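Side-chain contacts in halogenase (Chondromyces crocatus, PDB 3E1T), which probably catalyses the FAD-dependent halogenation step in the biosynthesis of the myxobacterial product chondrochloren: residues S287-S292 / E471-A476; I330-C333 / E337-E340. All blocks are in the same frame, centred on the assembly; numbering follows the deposited sequence.

Contact 1 (S287-S292 / E471-A476); sequences SYCNTS and ELQHLA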
ATOM      1  N   SER A 287      -8.109   2.943  -5.067  1.00 23.30           N
ATOM      2  CA  SER A 287      -8.442   1.565  -4.650  1.00 22.87           C
ATOM      3  C   SER A 287      -8.874   0.701  -5.834  1.00 22.52           C
ATOM      4  O   SER A 287      -9.862   1.001  -6.479  1.00 22.22           O
ATOM      5  CB  SER A 287      -9.529   1.537  -3.578  1.00 22.57           C
ATOM      6  OG  SER A 287      -9.647   0.215  -3.035  1.00 23.05           O
ATOM      7  N   TYR A 288      -8.130  -0.365  -6.109  1.00 22.24           N
ATOM      8  CA  TYR A 288      -8.354  -1.168  -7.325  1.00 23.22           C
ATOM      9  C   TYR A 288      -7.590  -2.472  -7.249  1.00 23.51           C
ATOM     10  O   TYR A 288      -6.703  -2.633  -6.416  1.00 22.70           O
ATOM     11  CB  TYR A 288      -7.924  -0.402  -8.596  1.00 22.89           C
ATOM     12  CG  TYR A 288      -6.526   0.149  -8.511  1.00 23.39           C
ATOM     13  CD1 TYR A 288      -5.424  -0.684  -8.641  1.00 24.21           C
ATOM     14  CD2 TYR A 288      -6.307   1.515  -8.275  1.00 26.27           C
ATOM     15  CE1 TYR A 288      -4.128  -0.187  -8.538  1.00 23.75           C
ATOM     16  CE2 TYR A 288      -5.010   2.021  -8.171  1.00 24.41           C
ATOM     17  CZ  TYR A 288      -3.929   1.153  -8.296  1.00 24.29           C
ATOM     18  OH  TYR A 288      -2.645   1.629  -8.181  1.00 22.47           O
ATOM     19  N   CYS A 289      -7.942  -3.391  -8.135  1.00 24.88           N
ATOM     20  CA  CYS A 289      -7.211  -4.633  -8.300  1.00 26.26           C
ATOM     21  C   CYS A 289      -7.229  -4.949  -9.790  1.00 27.52           C
ATOM     22  O   CYS A 289      -8.176  -4.610 -10.494  1.00 28.23           O
ATOM     23  CB  CYS A 289      -7.851  -5.762  -7.491  1.00 26.02           C
ATOM     24  SG  CYS A 289      -6.895  -7.314  -7.395  1.00 26.35           S
ATOM     25  N   ASN A 290      -6.168  -5.587 -10.271  1.00 28.39           N
ATOM     26  CA  ASN A 290      -6.105  -6.017 -11.659  1.00 28.15           C
ATOM     27  C   ASN A 290      -6.671  -7.416 -11.860  1.00 27.78           C
ATOM     28  O   ASN A 290      -6.597  -8.256 -10.961  1.00 27.75           O
ATOM     29  CB  ASN A 290      -4.666  -5.909 -12.170  1.00 28.66           C
ATOM     30  CG  ASN A 290      -4.367  -4.542 -12.765  1.00 31.06           C
ATOM     31  OD1 ASN A 290      -4.443  -4.365 -13.976  1.00 33.24           O
ATOM     32  ND2 ASN A 290      -4.054  -3.555 -11.909  1.00 33.63           N
ATOM     33  N   THR A 291      -7.249  -7.669 -13.038  1.00 27.25           N
ATOM     34  CA  THR A 291      -7.798  -8.999 -13.369  1.00 27.42           C
ATOM     35  C   THR A 291      -6.728 -10.078 -13.474  1.00 27.36           C
ATOM     36  O   THR A 291      -7.032 -11.276 -13.406  1.00 27.98           O
ATOM     37  CB  THR A 291      -8.638  -8.996 -14.677  1.00 27.02           C
ATOM     38  OG1 THR A 291      -7.887  -8.378 -15.725  1.00 27.25           O
ATOM     39  CG2 THR A 291      -9.939  -8.211 -14.474  1.00 26.96           C
ATOM     40  N   SER A 292      -5.478  -9.651 -13.630  1.00 27.56           N
ATOM     41  CA  SER A 292      -4.341 -10.568 -13.696  1.00 27.48           C
ATOM     42  C   SER A 292      -3.090  -9.847 -13.235  1.00 26.86           C
ATOM     43  O   SER A 292      -2.952  -8.646 -13.477  1.00 26.30           O
ATOM     44  CB  SER A 292      -4.137 -11.074 -15.132  1.00 27.72           C
ATOM     45  OG  SER A 292      -3.128 -12.087 -15.170  1.00 28.92           O
ATOM     46  N   GLU A 471     -14.339 -13.591  -7.817  1.00 33.73           N
ATOM     47  CA  GLU A 471     -14.061 -14.998  -8.092  1.00 34.98           C
ATOM     48  C   GLU A 471     -12.582 -15.338  -7.988  1.00 34.37           C
ATOM     49  O   GLU A 471     -12.217 -16.319  -7.336  1.00 34.43           O
ATOM     50  CB  GLU A 471     -14.634 -15.429  -9.448  1.00 35.45           C
ATOM     51  CG  GLU A 471     -16.108 -15.823  -9.373  1.00 40.39           C
ATOM     52  CD  GLU A 471     -16.391 -16.917  -8.332  1.00 45.50           C
ATOM     53  OE1 GLU A 471     -17.303 -16.720  -7.495  1.00 47.68           O
ATOM     54  OE2 GLU A 471     -15.696 -17.965  -8.345  1.00 47.77           O
ATOM     55  N   LEU A 472     -11.737 -14.508  -8.605  1.00 33.90           N
ATOM     56  CA  LEU A 472     -10.278 -14.635  -8.465  1.00 33.20           C
ATOM     57  C   LEU A 472      -9.840 -14.606  -7.017  1.00 32.81           C
ATOM     58  O   LEU A 472      -8.998 -15.399  -6.601  1.00 32.24           O
ATOM     59  CB  LEU A 472      -9.559 -13.523  -9.233  1.00 33.18           C
ATOM     60  CG  LEU A 472      -9.731 -13.609 -10.752  1.00 33.86           C
ATOM     61  CD1 LEU A 472      -9.393 -12.278 -11.411  1.00 34.33           C
ATOM     62  CD2 LEU A 472      -8.904 -14.749 -11.323  1.00 34.79           C
ATOM     63  N   GLN A 473     -10.414 -13.688  -6.242  1.00 32.61           N
ATOM     64  CA  GLN A 473     -10.070 -13.581  -4.829  1.00 33.07           C
ATOM     65  C   GLN A 473     -10.564 -14.799  -4.055  1.00 33.76           C
ATOM     66  O   GLN A 473      -9.874 -15.278  -3.167  1.00 33.50           O
ATOM     67  CB  GLN A 473     -10.624 -12.290  -4.215  1.00 32.44           C
ATOM     68  CG  GLN A 473      -9.908 -11.007  -4.688  1.00 31.95           C
ATOM     69  CD  GLN A 473      -8.444 -11.000  -4.334  1.00 31.51           C
ATOM     70  OE1 GLN A 473      -7.590 -10.984  -5.218  1.00 30.28           O
ATOM     71  NE2 GLN A 473      -8.137 -11.017  -3.031  1.00 30.69           N
ATOM     72  N   HIS A 474     -11.753 -15.293  -4.397  1.00 35.32           N
ATOM     73  CA  HIS A 474     -12.304 -16.476  -3.729  1.00 37.29           C
ATOM     74  C   HIS A 474     -11.408 -17.682  -3.977  1.00 37.56           C
ATOM     75  O   HIS A 474     -11.065 -18.383  -3.046  1.00 38.45           O
ATOM     76  CB  HIS A 474     -13.744 -16.777  -4.163  1.00 37.74           C
ATOM     77  CG  HIS A 474     -14.402 -17.852  -3.345  1.00 40.61           C
ATOM     78  ND1 HIS A 474     -14.141 -19.193  -3.528  1.00 43.39           N
ATOM     79  CD2 HIS A 474     -15.288 -17.779  -2.321  1.00 42.12           C
ATOM     80  CE1 HIS A 474     -14.844 -19.902  -2.661  1.00 44.13           C
ATOM     81  NE2 HIS A 474     -15.548 -19.069  -1.916  1.00 44.18           N
ATOM     82  N   LEU A 475     -11.017 -17.907  -5.227  1.00 38.59           N
ATOM     83  CA  LEU A 475     -10.124 -19.024  -5.572  1.00 39.59           C
ATOM     84  C   LEU A 475      -8.793 -18.966  -4.798  1.00 39.53           C
ATOM     85  O   LEU A 475      -8.327 -19.976  -4.258  1.00 39.59           O
ATOM     86  CB  LEU A 475      -9.890 -19.051  -7.089  1.00 39.75           C
ATOM     87  CG  LEU A 475      -9.709 -20.391  -7.819  1.00 41.71           C
ATOM     88  CD1 LEU A 475     -10.674 -21.486  -7.320  1.00 42.33           C
ATOM     89  CD2 LEU A 475      -9.843 -20.191  -9.334  1.00 40.63           C
ATOM     90  N   ALA A 476      -8.198 -17.775  -4.724  1.00 39.34           N
ATOM     91  CA  ALA A 476      -6.911 -17.590  -4.048  1.00 39.42           C
ATOM     92  C   ALA A 476      -7.006 -17.764  -2.532  1.00 39.51           C
ATOM     93  O   ALA A 476      -6.133 -18.375  -1.919  1.00 39.26           O
ATOM     94  CB  ALA A 476      -6.321 -16.224  -4.389  1.00 39.06           C
TER

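Contact 2 (I330-C333 / E337-E340); sequences INTC and EMSE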
ATOM      1  N   ILE A 330      11.090 -15.558 -10.417  1.00 37.45           N
ATOM      2  CA  ILE A 330      12.173 -15.266 -11.351  1.00 38.43           C
ATOM      3  C   ILE A 330      13.477 -16.023 -11.022  1.00 39.34           C
ATOM      4  O   ILE A 330      14.096 -16.584 -11.924  1.00 39.52           O
ATOM      5  CB  ILE A 330      12.443 -13.752 -11.453  1.00 38.03           C
ATOM      6  CG1 ILE A 330      11.246 -13.046 -12.097  1.00 37.88           C
ATOM      7  CG2 ILE A 330      13.718 -13.476 -12.260  1.00 38.79           C
ATOM      8  CD1 ILE A 330      11.322 -11.539 -12.058  1.00 38.29           C
ATOM      9  N   ASN A 331      13.872 -16.040  -9.748  1.00 39.92           N
ATOM     10  CA  ASN A 331      15.079 -16.760  -9.305  1.00 41.16           C
ATOM     11  C   ASN A 331      14.957 -18.274  -9.461  1.00 42.06           C
ATOM     12  O   ASN A 331      15.960 -18.959  -9.677  1.00 42.40           O
ATOM     13  CB  ASN A 331      15.439 -16.416  -7.853  1.00 40.41           C
ATOM     14  CG  ASN A 331      16.006 -15.019  -7.702  1.00 41.02           C
ATOM     15  OD1 ASN A 331      16.502 -14.419  -8.669  1.00 40.26           O
ATOM     16  ND2 ASN A 331      15.951 -14.489  -6.476  1.00 39.45           N
ATOM     17  N   THR A 332      13.732 -18.789  -9.369  1.00 43.00           N
ATOM     18  CA  THR A 332      13.476 -20.224  -9.505  1.00 44.15           C
ATOM     19  C   THR A 332      13.405 -20.674 -10.971  1.00 45.25           C
ATOM     20  O   THR A 332      13.803 -21.788 -11.305  1.00 45.43           O
ATOM     21  CB  THR A 332      12.194 -20.641  -8.752  1.00 44.07           C
ATOM     22  OG1 THR A 332      12.294 -20.240  -7.379  1.00 44.43           O
ATOM     23  CG2 THR A 332      11.992 -22.142  -8.803  1.00 43.88           C
ATOM     24  N   CYS A 333      12.899 -19.802 -11.837  1.00 46.53           N
ATOM     25  CA  CYS A 333      12.802 -20.087 -13.268  1.00 47.46           C
ATOM     26  C   CYS A 333      14.140 -19.889 -13.989  1.00 48.03           C
ATOM     27  O   CYS A 333      14.471 -20.635 -14.909  1.00 48.10           O
ATOM     28  CB  CYS A 333      11.711 -19.229 -13.910  1.00 47.16           C
ATOM     29  SG  CYS A 333      10.042 -19.709 -13.402  1.00 48.17           S
ATOM     30  N   GLU A 337      14.449 -24.670 -12.655  1.00 55.43           N
ATOM     31  CA  GLU A 337      13.581 -25.512 -11.840  1.00 56.23           C
ATOM     32  C   GLU A 337      12.129 -25.063 -11.932  1.00 56.04           C
ATOM     33  O   GLU A 337      11.844 -23.887 -12.185  1.00 56.51           O
ATOM     34  CB  GLU A 337      14.053 -25.571 -10.386  1.00 56.13           C
ATOM     35  CG  GLU A 337      14.801 -24.342  -9.900  1.00 57.31           C
ATOM     36  CD  GLU A 337      15.111 -24.391  -8.418  1.00 57.88           C
ATOM     37  OE1 GLU A 337      15.306 -25.513  -7.889  1.00 60.55           O
ATOM     38  OE2 GLU A 337      15.164 -23.307  -7.782  1.00 60.03           O
ATOM     39  N   MET A 338      11.221 -26.018 -11.733  1.00 55.75           N
ATOM     40  CA  MET A 338       9.768 -25.814 -11.853  1.00 55.25           C
ATOM     41  C   MET A 338       9.369 -25.354 -13.260  1.00 54.34           C
ATOM     42  O   MET A 338       9.998 -25.748 -14.244  1.00 54.59           O
ATOM     43  CB  MET A 338       9.239 -24.859 -10.772  1.00 55.26           C
ATOM     44  CG  MET A 338      10.008 -24.912  -9.465  1.00 55.52           C
ATOM     45  SD  MET A 338       8.963 -24.702  -8.024  1.00 56.14           S
ATOM     46  CE  MET A 338       8.355 -26.384  -7.867  1.00 56.80           C
ATOM     47  N   SER A 339       8.315 -24.550 -13.352  1.00 53.09           N
ATOM     48  CA  SER A 339       7.897 -23.944 -14.616  1.00 51.99           C
ATOM     49  C   SER A 339       7.437 -22.518 -14.355  1.00 51.35           C
ATOM     50  O   SER A 339       7.101 -22.167 -13.215  1.00 50.90           O
ATOM     51  CB  SER A 339       6.762 -24.743 -15.249  1.00 52.02           C
ATOM     52  OG  SER A 339       5.599 -24.691 -14.444  1.00 51.55           O
ATOM     53  N   GLU A 340       7.421 -21.699 -15.404  1.00 50.38           N
ATOM     54  CA  GLU A 340       6.921 -20.333 -15.283  1.00 49.73           C
ATOM     55  C   GLU A 340       5.483 -20.295 -14.749  1.00 49.19           C
ATOM     56  O   GLU A 340       5.169 -19.496 -13.862  1.00 49.07           O
ATOM     57  CB  GLU A 340       7.061 -19.576 -16.603  1.00 49.59           C
ATOM     58  CG  GLU A 340       8.490 -19.108 -16.864  1.00 50.07           C
ATOM     59  CD  GLU A 340       8.609 -18.132 -18.022  1.00 50.92           C
ATOM     60  OE1 GLU A 340       7.569 -17.705 -18.574  1.00 50.98           O
ATOM     61  OE2 GLU A 340       9.758 -17.791 -18.378  1.00 51.26           O
TER

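Contact 1 (S287-S292 / E471-A476)
Leu472 meets the backbone of Thr291, not its side chain. The methyl Leu472 CD1 lies 3.2 Å from Thr291 O and 4.0 Å from Thr291 C. The bond from CA to CB of Leu472 heads for segment 287-292. CG stands anti to the carbonyl carbon (chi1 -66°), which carries CD1 out to the carbonyl of Thr291. The CB of Thr291 turns away, and its OG1 is bound elsewhere, to the amide of Glu180. The methyl therefore packs on main chain just past the strand.

Strand 288-290 is the middle strand of a small antiparallel sheet, between 181-183 and 306-307. It belongs to a flavoprotein whose sequence is consistent with a Rossmann-type FAD-binding domain. Helix 467-477 meets the strand and the loop after it lightly, through Leu472 and Gln473. The two segments bury 115 Å² between them, both sides summed.

Gln473 follows and reaches the strand itself. Its chain is folded, with chi1 -71° and chi2 -61°, and this brings the amide end nearer to the strand than the direction of CB would suggest. Gln473 OE1 stops 4.3 Å from Cys289 SG, a loose van der Waals approach. The amide is held from outside: Gln473 NE2 gives a hydrogen bond to Arg352 O, on helix 340-368. Arg352 also serves the strand, its NH2 bonded to Asn290 O, and Cys289 touches both Arg352 and Tyr355 of that helix.

Contact 2 (I330-C333 / E337-E340)
The carboxylate of Glu337 has the methyl of Thr332 lying obliquely off one face, displaced to the OE2 side. Thr332 CG2 is 3.5 Å from Glu337 OE2. The two side chains cross at about a right angle. On the CG side of the carboxylate lies the Thr332 carbonyl, with Thr332 O 3.1 Å from Glu337 CG.

The contact closes the short loop that joins helices 315-333 and 340-368, a helical hairpin. Glu337 N binds Thr332 O at 3.2 Å. The bond is bent at the hydrogen (137°), although the donor lies nearly in line with C=O. The donor is five residues after the acceptor, so the bond closes the C-terminal end of helix 315-333. Glu337 O also comes close to Thr332 O, but both are acceptors and do not bond.

Thr332 CG2 stands anti to its own backbone N (chi1 -56° for OG1), which directs the methyl to the loop. OG1 serves Arg328 O and the amide of Trp502 instead. Met338 CG is 3.5 Å from Thr332 CG2, a close approach for two carbons. Met338 SD is 4.0 Å from Thr332 CG2. With an alanine at Glu337, the arm beyond CB is gone, which would probably uncover Thr332 O and the side of the Thr332 methyl that faces OE2.

Ser339 is the N-cap of the second helix, its OG bonded to Arg342 N. Glu340 begins that helix, and its OE2 forms salt bridges with Arg143 and Arg162. The nonpolar part of Glu340 packs on sulfur: Cys333 SG is 3.7 Å from Glu340 CA and 3.8 Å from Glu340 CG.

The two contacts do not touch. Their centres are 23 Å apart, and their nearest atoms about 11 Å. In sequence, contact 2 falls between the two segments of contact 1. Helix 340-368 connects them: contact 2 lies at its start, and further along, its residues Arg352 and Tyr355 pack beside contact 1. In contact 1, the side chain of Cys289 is about 13 Å from the bound FAD. Contact 2 is more peripheral in the chain, its centre 27 Å from the centre of the chain against 16 Å for contact 1.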